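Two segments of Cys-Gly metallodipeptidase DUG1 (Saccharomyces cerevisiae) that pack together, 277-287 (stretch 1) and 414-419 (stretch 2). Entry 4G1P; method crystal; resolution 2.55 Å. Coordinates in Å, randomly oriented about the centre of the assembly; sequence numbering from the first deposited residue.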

# COMPACT_ATOMS: atom_id res chain seq x y z
N LYS A 277 15.66 41.90 -7.51
CA LYS A 277 16.91 41.18 -7.73
C LYS A 277 16.66 39.75 -8.17
O LYS A 277 17.11 39.31 -9.23
CB LYS A 277 17.75 41.16 -6.47
CG LYS A 277 18.94 40.23 -6.60
CD LYS A 277 20.24 40.92 -6.23
CE LYS A 277 20.13 41.62 -4.88
NZ LYS A 277 21.45 42.17 -4.43
N GLU A 278 15.92 39.01 -7.34
CA GLU A 278 15.63 37.61 -7.62
C GLU A 278 14.80 37.51 -8.89
O GLU A 278 14.96 36.58 -9.67
CB GLU A 278 14.91 36.97 -6.42
CG GLU A 278 13.80 36.02 -6.79
CD GLU A 278 13.01 35.54 -5.58
OE1 GLU A 278 13.17 36.11 -4.48
OE2 GLU A 278 12.23 34.58 -5.74
N LYS A 279 13.94 38.49 -9.11
CA LYS A 279 13.11 38.50 -10.31
C LYS A 279 13.93 38.68 -11.59
O LYS A 279 13.54 38.19 -12.65
CB LYS A 279 12.04 39.58 -10.22
CG LYS A 279 10.85 39.36 -11.12
CD LYS A 279 9.78 40.41 -10.85
CE LYS A 279 9.52 40.57 -9.35
NZ LYS A 279 8.54 41.67 -9.04
N ALA A 280 15.06 39.38 -11.48
CA ALA A 280 15.94 39.57 -12.63
C ALA A 280 16.39 38.24 -13.20
O ALA A 280 16.24 37.98 -14.40
CB ALA A 280 17.14 40.40 -12.24
N LEU A 281 16.93 37.40 -12.33
CA LEU A 281 17.44 36.09 -12.73
C LEU A 281 16.40 35.17 -13.38
O LEU A 281 16.78 34.24 -14.09
CB LEU A 281 18.08 35.39 -11.54
CG LEU A 281 19.23 36.16 -10.88
CD1 LEU A 281 19.33 35.78 -9.42
CD2 LEU A 281 20.53 35.87 -11.59
N TYR A 282 15.15 35.43 -13.11
CA TYR A 282 14.12 34.54 -13.53
C TYR A 282 13.75 34.80 -14.95
O TYR A 282 13.04 34.05 -15.56
CB TYR A 282 12.88 34.61 -12.65
CG TYR A 282 13.07 34.10 -11.27
CD1 TYR A 282 14.09 33.24 -10.97
CD2 TYR A 282 12.26 34.48 -10.27
CE1 TYR A 282 14.28 32.79 -9.71
CE2 TYR A 282 12.43 34.01 -9.02
CZ TYR A 282 13.44 33.17 -8.76
OH TYR A 282 13.58 32.75 -7.51
N LYS A 283 14.25 35.86 -15.50
CA LYS A 283 13.81 36.17 -16.81
C LYS A 283 14.96 35.80 -17.67
O LYS A 283 16.08 35.77 -17.25
CB LYS A 283 13.21 37.55 -16.88
CG LYS A 283 12.19 37.62 -17.97
CD LYS A 283 12.17 36.32 -18.75
CE LYS A 283 11.62 36.53 -20.16
NZ LYS A 283 11.43 37.98 -20.52
N ASP A 284 14.64 35.47 -18.90
CA ASP A 284 15.60 34.96 -19.82
C ASP A 284 15.82 33.52 -19.68
O ASP A 284 16.71 32.97 -20.26
CB ASP A 284 16.95 35.52 -19.44
CG ASP A 284 17.28 36.72 -20.21
OD1 ASP A 284 16.81 36.81 -21.35
OD2 ASP A 284 17.94 37.62 -19.70
N ILE A 285 14.93 32.86 -18.99
CA ILE A 285 15.09 31.46 -18.79
C ILE A 285 14.36 30.98 -19.99
O ILE A 285 13.54 31.66 -20.51
CB ILE A 285 14.77 30.99 -17.38
CG1 ILE A 285 15.97 31.21 -16.51
CG2 ILE A 285 14.41 29.53 -17.36
CD1 ILE A 285 15.63 31.30 -15.07
N GLU A 286 14.69 29.80 -20.46
CA GLU A 286 13.88 29.17 -21.46
C GLU A 286 13.09 28.06 -20.90
O GLU A 286 13.61 27.08 -20.47
CB GLU A 286 14.73 28.65 -22.59
CG GLU A 286 16.05 29.35 -22.71
CD GLU A 286 16.50 29.50 -24.14
OE1 GLU A 286 16.07 28.70 -24.96
OE2 GLU A 286 17.27 30.40 -24.41
N PHE A 287 11.80 28.21 -20.93
CA PHE A 287 10.90 27.15 -20.49
C PHE A 287 9.46 27.45 -20.84
O PHE A 287 9.04 28.61 -20.85
CB PHE A 287 11.00 26.94 -18.99
CG PHE A 287 10.40 25.65 -18.53
CD1 PHE A 287 10.97 24.44 -18.88
CD2 PHE A 287 9.27 25.65 -17.72
CE1 PHE A 287 10.42 23.25 -18.45
CE2 PHE A 287 8.71 24.46 -17.29
CZ PHE A 287 9.29 23.26 -17.65
N PRO A 414 24.83 28.46 -20.04
CA PRO A 414 23.75 27.79 -19.31
C PRO A 414 22.79 28.79 -18.71
O PRO A 414 23.22 29.86 -18.33
CB PRO A 414 24.49 27.09 -18.18
CG PRO A 414 25.73 27.90 -17.99
CD PRO A 414 26.13 28.32 -19.36
N ASP A 415 21.51 28.44 -18.62
CA ASP A 415 20.60 29.21 -17.80
C ASP A 415 21.01 29.07 -16.35
O ASP A 415 21.62 28.07 -15.96
CB ASP A 415 19.16 28.73 -17.98
CG ASP A 415 18.54 29.21 -19.28
OD1 ASP A 415 19.10 30.15 -19.88
OD2 ASP A 415 17.50 28.66 -19.71
N PHE A 416 20.70 30.08 -15.55
CA PHE A 416 20.92 29.98 -14.12
C PHE A 416 19.60 29.68 -13.42
O PHE A 416 18.65 30.45 -13.47
CB PHE A 416 21.54 31.26 -13.58
CG PHE A 416 22.99 31.42 -13.94
CD1 PHE A 416 23.36 31.83 -15.21
CD2 PHE A 416 23.97 31.18 -13.01
CE1 PHE A 416 24.69 31.99 -15.53
CE2 PHE A 416 25.31 31.34 -13.32
CZ PHE A 416 25.67 31.75 -14.58
N THR A 417 19.52 28.52 -12.79
CA THR A 417 18.23 28.02 -12.34
C THR A 417 18.26 27.61 -10.89
O THR A 417 19.32 27.38 -10.30
CB THR A 417 17.82 26.76 -13.12
OG1 THR A 417 18.80 25.74 -12.88
CG2 THR A 417 17.74 27.04 -14.60
N ARG A 418 17.08 27.51 -10.31
CA ARG A 418 16.95 26.92 -9.00
C ARG A 418 16.39 25.52 -9.17
O ARG A 418 16.17 25.08 -10.30
CB ARG A 418 16.08 27.80 -8.11
CG ARG A 418 16.77 29.12 -7.83
CD ARG A 418 15.84 30.14 -7.22
NE ARG A 418 15.56 29.84 -5.82
CZ ARG A 418 15.03 30.71 -4.98
NH1 ARG A 418 14.76 31.94 -5.39
NH2 ARG A 418 14.80 30.37 -3.73
N GLU A 419 16.21 24.81 -8.07
CA GLU A 419 15.73 23.43 -8.11
C GLU A 419 14.50 23.24 -7.24
O GLU A 419 14.45 23.73 -6.10
CB GLU A 419 16.81 22.47 -7.62
CG GLU A 419 17.39 21.56 -8.67
CD GLU A 419 16.36 20.64 -9.29
OE1 GLU A 419 15.55 20.06 -8.53
OE2 GLU A 419 16.38 20.49 -10.53
O HOH W 1 16.93 31.99 -12.37
O HOH W 2 19.14 32.54 -19.10
O HOH W 3 16.20 26.22 -19.08

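The contact is small, 323 Å² summed over both sides, and polar groups do most of its work. A helix that begins earlier in the chain gives way to a loop, and this chain runs past the strand 415-419 without pairing with it: the CA atoms of L281 and F416 lie 7.2 Å apart, those of I285 and D415 6.0 Å. No backbone-to-backbone hydrogen bond joins the two; side chains and waters make the connections.

D415 anchors one end. Its CA-to-CB bond points toward the loop, and OD2 accepts a hydrogen bond from the backbone N of E286 at 3.1 Å, nearly straight at 165°. A carboxylate thus satisfies a backbone amide of the loop. Water 3 gives OD2 a second donor, 2.8 Å from its O, and also donates to E286 O at 3.1 Å. On the other carboxylate oxygen, water 2 donates to D415 OD1 at 2.5 Å and to D284 O at 2.7 Å; these two acceptors, 3.7 Å apart, could not bond each other directly.

The same rule holds mid-contact. L281 O and F416 O, 4.3 Å apart, are both acceptors, and water 1 donates to each, at 2.8 Å and 2.6 Å respectively. Beside this bridge I285 fills space against polar atoms, its CD1 3.5 Å from F416 O.

At the far end the CA-to-CB bond of R418 points toward stretch 1. Its NH1 donates to Y282 OH at 2.6 Å, but the 121° angle makes this bond weak; NH1 lies at the edge of the tyrosine ring. Y282 OH in turn donates to E278 OE2 at 2.9 Å, so the hydroxyl relays between arginine and glutamate. Charge reinforces the chain through a long salt bridge, E278 OE2 to R418 NH1, 3.7 Å. D415 OD1 and both E278 carboxylate oxygens are also bonded elsewhere in the structure. Carbonyls that face other acceptors need a donor between them, and here water provides it.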